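Local structure of alanine dehydrogenase (Archaeoglobus fulgidus, 1OMO) at residues A56-N68 with P79-E91. The protein catalyses the reversible NAD-dependent oxidative deamination of L-alanine to pyruvate and ammonium, working as a homodimer. Residues are numbered along the deposited sequence; the frame is centred on the assembly and turned at random.
Sequences AHLMGYAGLKWVN and PTVMALMILNSPE
The shortest of the seven backbone hydrogen bonds across this contact runs from Asn88 N to Ala62 O, 2.6 Å long with an N-H...O angle of 169°. Ala62 N returns a longer bond to Asn88 O, and reciprocal pairs recur at Leu64 with Ile86 and at Trp66 with Leu84. Non-hydrogen-bonded pairs intervene: Gly63 with Leu87, Lys65 with Met85, Val67 with Ala83. This alternation and an inter-axis angle of 162° identify antiparallel neighbours, central strands of the mixed sheet that this subunit contributes to the dimer's beta sandwich. On the face bearing Val67, its CG1 lies 3.4 Å from Ala83 CB. Lys65, the inferred proton donor/acceptor, leaves the same face: with CG anti to the backbone N (chi1 -164°), its chain runs past Ala83, and NZ forms a salt bridge to Asp297. Nearby, Met85 bends back until SD stands 3.6 Å from Leu64 N. Farther along, Leu87 CD2 comes within 3.5 Å of Tyr61 CD2, while Tyr61 OH hydrogen-bonds Glu306 OE1. Pro90 packs against the type I' turn, its CD 3.2 Å from Gly60 O, and its CG reaches His57 NE2 at 3.8 Å. On the face carrying Ala62, Leu64 and Trp66, Trp66 NE1 hydrogen-bonds Asn88 OD1 of the second subunit, and Asn88 OD1 accepts from Trp66 NE1 of that subunit.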
ATOM      1  N   ALA A  56      -0.865   6.580   5.238  1.00 20.47           N
ATOM      2  CA  ALA A  56      -1.035   7.949   5.722  1.00 20.95           C
ATOM      3  C   ALA A  56       0.037   8.374   6.717  1.00 21.26           C
ATOM      4  O   ALA A  56       0.615   7.556   7.411  1.00 23.26           O
ATOM      5  CB  ALA A  56      -2.412   8.123   6.355  1.00 19.66           C
ATOM      6  N   HIS A  57       0.265   9.669   6.805  1.00 21.16           N
ATOM      7  CA  HIS A  57       1.238  10.226   7.714  1.00 21.91           C
ATOM      8  C   HIS A  57       0.651  11.457   8.418  1.00 23.33           C
ATOM      9  O   HIS A  57       0.158  12.394   7.740  1.00 22.01           O
ATOM     10  CB  HIS A  57       2.472  10.642   6.916  1.00 22.42           C
ATOM     11  CG  HIS A  57       3.498  11.388   7.712  1.00 22.58           C
ATOM     12  ND1 HIS A  57       4.355  12.303   7.140  1.00 24.23           N
ATOM     13  CD2 HIS A  57       3.818  11.349   9.025  1.00 23.68           C
ATOM     14  CE1 HIS A  57       5.153  12.799   8.068  1.00 23.03           C
ATOM     15  NE2 HIS A  57       4.847  12.237   9.222  1.00 23.82           N
ATOM     16  N   LEU A  58       0.686  11.442   9.759  1.00 22.30           N
ATOM     17  CA  LEU A  58       0.233  12.580  10.585  1.00 22.51           C
ATOM     18  C   LEU A  58       0.425  12.266  12.064  1.00 21.85           C
ATOM     19  O   LEU A  58       0.712  11.121  12.442  1.00 21.59           O
ATOM     20  CB  LEU A  58      -1.241  12.922  10.351  1.00 20.35           C
ATOM     21  CG  LEU A  58      -2.212  12.028  11.129  1.00 21.46           C
ATOM     22  CD1 LEU A  58      -3.656  12.594  11.080  1.00 19.39           C
ATOM     23  CD2 LEU A  58      -2.144  10.631  10.527  1.00 21.34           C
ATOM     24  N   MET A  59       0.267  13.287  12.900  1.00 21.11           N
ATOM     25  CA  MET A  59       0.398  13.115  14.332  1.00 21.79           C
ATOM     26  C   MET A  59       1.694  12.439  14.729  1.00 21.34           C
ATOM     27  O   MET A  59       1.774  11.830  15.784  1.00 22.47           O
ATOM     28  CB  MET A  59      -0.781  12.299  14.869  1.00 21.72           C
ATOM     29  CG  MET A  59      -2.120  12.844  14.430  1.00 22.96           C
ATOM     30  SD  MET A  59      -3.441  11.802  14.974  1.00 23.89           S
ATOM     31  CE  MET A  59      -4.742  12.987  15.174  1.00 24.01           C
ATOM     32  N   GLY A  60       2.696  12.525  13.873  1.00 22.10           N
ATOM     33  CA  GLY A  60       3.974  11.948  14.199  1.00 23.74           C
ATOM     34  C   GLY A  60       4.223  10.508  13.820  1.00 25.61           C
ATOM     35  O   GLY A  60       5.287   9.966  14.135  1.00 27.58           O
ATOM     36  N   TYR A  61       3.258   9.874  13.167  1.00 24.93           N
ATOM     37  CA  TYR A  61       3.434   8.492  12.737  1.00 23.26           C
ATOM     38  C   TYR A  61       3.134   8.303  11.273  1.00 21.14           C
ATOM     39  O   TYR A  61       2.582   9.177  10.606  1.00 22.90           O
ATOM     40  CB  TYR A  61       2.527   7.542  13.504  1.00 23.76           C
ATOM     41  CG  TYR A  61       2.890   7.380  14.939  1.00 25.00           C
ATOM     42  CD1 TYR A  61       2.616   8.383  15.856  1.00 25.58           C
ATOM     43  CD2 TYR A  61       3.482   6.205  15.391  1.00 26.40           C
ATOM     44  CE1 TYR A  61       2.917   8.216  17.201  1.00 27.83           C
ATOM     45  CE2 TYR A  61       3.788   6.021  16.741  1.00 26.97           C
ATOM     46  CZ  TYR A  61       3.494   7.031  17.642  1.00 26.57           C
ATOM     47  OH  TYR A  61       3.704   6.834  18.984  1.00 26.91           O
ATOM     48  N   ALA A  62       3.521   7.152  10.766  1.00 17.96           N
ATOM     49  CA  ALA A  62       3.226   6.831   9.388  1.00 17.79           C
ATOM     50  C   ALA A  62       2.771   5.394   9.480  1.00 15.52           C
ATOM     51  O   ALA A  62       3.114   4.702  10.437  1.00 14.69           O
ATOM     52  CB  ALA A  62       4.467   6.962   8.516  1.00 17.03           C
ATOM     53  N   GLY A  63       1.951   4.963   8.534  1.00 16.18           N
ATOM     54  CA  GLY A  63       1.483   3.577   8.553  1.00 15.31           C
ATOM     55  C   GLY A  63       0.734   3.203   7.304  1.00 15.76           C
ATOM     56  O   GLY A  63       0.371   4.064   6.497  1.00 16.98           O
ATOM     57  N   LEU A  64       0.505   1.913   7.118  1.00 17.33           N
ATOM     58  CA  LEU A  64      -0.249   1.461   5.959  1.00 15.87           C
ATOM     59  C   LEU A  64      -1.268   0.416   6.373  1.00 15.87           C
ATOM     60  O   LEU A  64      -0.903  -0.563   7.004  1.00 15.82           O
ATOM     61  CB  LEU A  64       0.675   0.863   4.884  1.00 17.42           C
ATOM     62  CG  LEU A  64      -0.189   0.370   3.693  1.00 19.76           C
ATOM     63  CD1 LEU A  64       0.473   0.704   2.396  1.00 20.75           C
ATOM     64  CD2 LEU A  64      -0.439  -1.136   3.782  1.00 16.72           C
ATOM     65  N   LYS A  65      -2.540   0.615   6.028  1.00 15.31           N
ATOM     66  CA  LYS A  65      -3.546  -0.382   6.354  1.00 14.33           C
ATOM     67  C   LYS A  65      -3.792  -1.161   5.056  1.00 16.45           C
ATOM     68  O   LYS A  65      -3.876  -0.568   3.966  1.00 15.38           O
ATOM     69  CB  LYS A  65      -4.861   0.255   6.832  1.00 17.18           C
ATOM     70  CG  LYS A  65      -5.770  -0.751   7.537  1.00 16.85           C
ATOM     71  CD  LYS A  65      -7.100  -0.157   7.982  1.00 21.42           C
ATOM     72  CE  LYS A  65      -8.031   0.135   6.784  1.00 21.92           C
ATOM     73  NZ  LYS A  65      -9.307   0.680   7.277  1.00 20.96           N
ATOM     74  N   TRP A  66      -3.869  -2.484   5.187  1.00 15.97           N
ATOM     75  CA  TRP A  66      -4.096  -3.390   4.053  1.00 15.64           C
ATOM     76  C   TRP A  66      -5.345  -4.219   4.428  1.00 14.87           C
ATOM     77  O   TRP A  66      -5.277  -5.118   5.257  1.00 14.00           O
ATOM     78  CB  TRP A  66      -2.841  -4.243   3.876  1.00 14.35           C
ATOM     79  CG  TRP A  66      -2.794  -5.198   2.742  1.00 13.05           C
ATOM     80  CD1 TRP A  66      -2.449  -6.509   2.825  1.00 13.22           C
ATOM     81  CD2 TRP A  66      -2.946  -4.912   1.346  1.00 12.19           C
ATOM     82  NE1 TRP A  66      -2.364  -7.063   1.577  1.00 13.76           N
ATOM     83  CE2 TRP A  66      -2.670  -6.105   0.642  1.00 14.56           C
ATOM     84  CE3 TRP A  66      -3.299  -3.764   0.617  1.00 15.70           C
ATOM     85  CZ2 TRP A  66      -2.721  -6.189  -0.771  1.00 12.50           C
ATOM     86  CZ3 TRP A  66      -3.356  -3.837  -0.786  1.00 15.25           C
ATOM     87  CH2 TRP A  66      -3.070  -5.050  -1.460  1.00 14.24           C
ATOM     88  N   VAL A  67      -6.485  -3.828   3.857  1.00 16.64           N
ATOM     89  CA  VAL A  67      -7.823  -4.409   4.103  1.00 17.80           C
ATOM     90  C   VAL A  67      -8.397  -5.148   2.913  1.00 18.22           C
ATOM     91  O   VAL A  67      -8.230  -4.715   1.779  1.00 19.74           O
ATOM     92  CB  VAL A  67      -8.906  -3.351   4.291  1.00 18.16           C
ATOM     93  CG1 VAL A  67      -9.815  -3.747   5.381  1.00 15.82           C
ATOM     94  CG2 VAL A  67      -8.296  -1.986   4.426  1.00 20.24           C
ATOM     95  N   ASN A  68      -9.155  -6.200   3.180  1.00 18.88           N
ATOM     96  CA  ASN A  68      -9.778  -6.951   2.101  1.00 21.20           C
ATOM     97  C   ASN A  68     -11.314  -6.958   2.268  1.00 24.37           C
ATOM     98  O   ASN A  68     -11.855  -6.628   3.333  1.00 20.43           O
ATOM     99  CB  ASN A  68      -9.318  -8.380   2.130  1.00 18.63           C
ATOM    100  CG  ASN A  68     -10.157  -9.198   3.047  1.00 19.42           C
ATOM    101  OD1 ASN A  68     -11.045  -9.945   2.607  1.00 21.40           O
ATOM    102  ND2 ASN A  68      -9.916  -9.058   4.332  1.00 14.30           N
ATOM    103  N   PRO A  79     -14.602 -13.747   8.442  1.00 30.13           N
ATOM    104  CA  PRO A  79     -15.164 -12.399   8.358  1.00 28.62           C
ATOM    105  C   PRO A  79     -15.038 -11.888   6.942  1.00 27.55           C
ATOM    106  O   PRO A  79     -14.122 -12.249   6.230  1.00 28.98           O
ATOM    107  CB  PRO A  79     -14.279 -11.586   9.304  1.00 27.49           C
ATOM    108  CG  PRO A  79     -13.737 -12.590  10.248  1.00 28.90           C
ATOM    109  CD  PRO A  79     -13.438 -13.768   9.343  1.00 30.00           C
ATOM    110  N   THR A  80     -15.924 -10.995   6.559  1.00 27.83           N
ATOM    111  CA  THR A  80     -15.893 -10.425   5.234  1.00 28.36           C
ATOM    112  C   THR A  80     -14.697  -9.465   5.084  1.00 28.72           C
ATOM    113  O   THR A  80     -14.087  -9.357   4.014  1.00 25.22           O
ATOM    114  CB  THR A  80     -17.233  -9.667   4.968  1.00 29.90           C
ATOM    115  OG1 THR A  80     -18.272 -10.631   4.727  1.00 35.75           O
ATOM    116  CG2 THR A  80     -17.136  -8.718   3.763  1.00 28.06           C
ATOM    117  N   VAL A  81     -14.374  -8.795   6.189  1.00 27.65           N
ATOM    118  CA  VAL A  81     -13.336  -7.783   6.249  1.00 26.07           C
ATOM    119  C   VAL A  81     -12.317  -8.124   7.334  1.00 25.87           C
ATOM    120  O   VAL A  81     -12.677  -8.381   8.491  1.00 26.16           O
ATOM    121  CB  VAL A  81     -13.986  -6.425   6.589  1.00 26.27           C
ATOM    122  CG1 VAL A  81     -12.977  -5.300   6.591  1.00 26.24           C
ATOM    123  CG2 VAL A  81     -15.093  -6.143   5.601  1.00 27.72           C
ATOM    124  N   MET A  82     -11.046  -8.147   6.948  1.00 24.14           N
ATOM    125  CA  MET A  82      -9.947  -8.382   7.871  1.00 21.52           C
ATOM    126  C   MET A  82      -8.964  -7.270   7.496  1.00 20.04           C
ATOM    127  O   MET A  82      -8.813  -6.924   6.319  1.00 17.90           O
ATOM    128  CB  MET A  82      -9.325  -9.757   7.651  1.00 22.57           C
ATOM    129  CG  MET A  82     -10.122 -10.925   8.236  1.00 25.66           C
ATOM    130  SD  MET A  82      -9.536 -12.528   7.571  1.00 31.43           S
ATOM    131  CE  MET A  82     -10.369 -12.475   5.993  1.00 28.32           C
ATOM    132  N   ALA A  83      -8.345  -6.649   8.491  1.00 17.96           N
ATOM    133  CA  ALA A  83      -7.386  -5.596   8.184  1.00 17.54           C
ATOM    134  C   ALA A  83      -6.193  -5.627   9.111  1.00 17.26           C
ATOM    135  O   ALA A  83      -6.312  -5.980  10.295  1.00 16.73           O
ATOM    136  CB  ALA A  83      -8.048  -4.200   8.208  1.00 12.64           C
ATOM    137  N   LEU A  84      -5.046  -5.263   8.539  1.00 16.61           N
ATOM    138  CA  LEU A  84      -3.782  -5.212   9.243  1.00 15.75           C
ATOM    139  C   LEU A  84      -3.166  -3.861   8.988  1.00 15.04           C
ATOM    140  O   LEU A  84      -3.160  -3.381   7.843  1.00 16.85           O
ATOM    141  CB  LEU A  84      -2.819  -6.265   8.729  1.00 11.87           C
ATOM    142  CG  LEU A  84      -3.050  -7.706   9.131  1.00 11.53           C
ATOM    143  CD1 LEU A  84      -1.894  -8.576   8.559  1.00  9.56           C
ATOM    144  CD2 LEU A  84      -3.150  -7.796  10.655  1.00  9.69           C
ATOM    145  N   MET A  85      -2.633  -3.273  10.057  1.00 15.20           N
ATOM    146  CA  MET A  85      -1.972  -1.978  10.022  1.00 14.90           C
ATOM    147  C   MET A  85      -0.511  -2.151  10.432  1.00 16.48           C
ATOM    148  O   MET A  85      -0.201  -2.796  11.456  1.00 14.77           O
ATOM    149  CB  MET A  85      -2.653  -1.013  11.010  1.00 17.45           C
ATOM    150  CG  MET A  85      -1.816   0.237  11.442  1.00 16.48           C
ATOM    151  SD  MET A  85      -1.443   1.349  10.057  1.00 21.11           S
ATOM    152  CE  MET A  85      -3.052   2.250   9.969  1.00 18.47           C
ATOM    153  N   ILE A  86       0.375  -1.598   9.613  1.00 16.46           N
ATOM    154  CA  ILE A  86       1.794  -1.593   9.913  1.00 15.94           C
ATOM    155  C   ILE A  86       2.032  -0.118  10.302  1.00 17.73           C
ATOM    156  O   ILE A  86       1.772   0.796   9.509  1.00 19.69           O
ATOM    157  CB  ILE A  86       2.691  -1.961   8.699  1.00 14.37           C
ATOM    158  CG1 ILE A  86       2.399  -3.392   8.199  1.00 10.84           C
ATOM    159  CG2 ILE A  86       4.160  -1.850   9.142  1.00 10.56           C
ATOM    160  CD1 ILE A  86       3.015  -3.771   6.843  1.00  9.20           C
ATOM    161  N   LEU A  87       2.487   0.107  11.533  1.00 18.07           N
ATOM    162  CA  LEU A  87       2.740   1.454  12.060  1.00 19.80           C
ATOM    163  C   LEU A  87       4.225   1.681  12.001  1.00 19.98           C
ATOM    164  O   LEU A  87       4.972   0.875  12.542  1.00 20.48           O
ATOM    165  CB  LEU A  87       2.329   1.558  13.530  1.00 18.19           C
ATOM    166  CG  LEU A  87       1.416   2.641  14.084  1.00 22.53           C
ATOM    167  CD1 LEU A  87       1.741   2.767  15.550  1.00 24.36           C
ATOM    168  CD2 LEU A  87       1.588   3.961  13.420  1.00 20.81           C
ATOM    169  N   ASN A  88       4.652   2.785  11.391  1.00 21.02           N
ATOM    170  CA  ASN A  88       6.091   3.062  11.279  1.00 22.92           C
ATOM    171  C   ASN A  88       6.517   4.387  11.887  1.00 24.85           C
ATOM    172  O   ASN A  88       5.696   5.243  12.205  1.00 24.87           O
ATOM    173  CB  ASN A  88       6.536   3.074   9.816  1.00 19.17           C
ATOM    174  CG  ASN A  88       6.132   1.808   9.054  1.00 22.18           C
ATOM    175  OD1 ASN A  88       4.938   1.499   8.907  1.00 21.05           O
ATOM    176  ND2 ASN A  88       7.128   1.075   8.558  1.00 21.67           N
ATOM    177  N   SER A  89       7.828   4.546  12.038  1.00 27.76           N
ATOM    178  CA  SER A  89       8.394   5.794  12.549  1.00 26.66           C
ATOM    179  C   SER A  89       8.759   6.647  11.338  1.00 25.99           C
ATOM    180  O   SER A  89       9.446   6.183  10.443  1.00 25.07           O
ATOM    181  CB  SER A  89       9.658   5.519  13.365  1.00 27.14           C
ATOM    182  OG  SER A  89      10.492   6.667  13.417  1.00 29.33           O
ATOM    183  N   PRO A  90       8.300   7.900  11.288  1.00 26.41           N
ATOM    184  CA  PRO A  90       8.668   8.706  10.124  1.00 27.01           C
ATOM    185  C   PRO A  90      10.168   9.102  10.102  1.00 29.27           C
ATOM    186  O   PRO A  90      10.700   9.472   9.050  1.00 30.09           O
ATOM    187  CB  PRO A  90       7.753   9.927  10.241  1.00 25.63           C
ATOM    188  CG  PRO A  90       6.575   9.431  11.040  1.00 25.61           C
ATOM    189  CD  PRO A  90       7.277   8.584  12.094  1.00 25.97           C
ATOM    190  N   GLU A  91      10.856   9.033  11.236  1.00 30.22           N
ATOM    191  CA  GLU A  91      12.268   9.418  11.253  1.00 33.04           C
ATOM    192  C   GLU A  91      13.209   8.302  10.830  1.00 33.67           C
ATOM    193  O   GLU A  91      14.287   8.576  10.286  1.00 35.52           O
ATOM    194  CB  GLU A  91      12.693   9.909  12.640  1.00 35.81           C
ATOM    195  CG  GLU A  91      12.300  11.354  12.950  1.00 41.00           C
ATOM    196  CD  GLU A  91      10.795  11.541  13.076  1.00 44.19           C
ATOM    197  OE1 GLU A  91      10.170  10.871  13.939  1.00 44.98           O
ATOM    198  OE2 GLU A  91      10.230  12.361  12.309  1.00 47.63           O
TER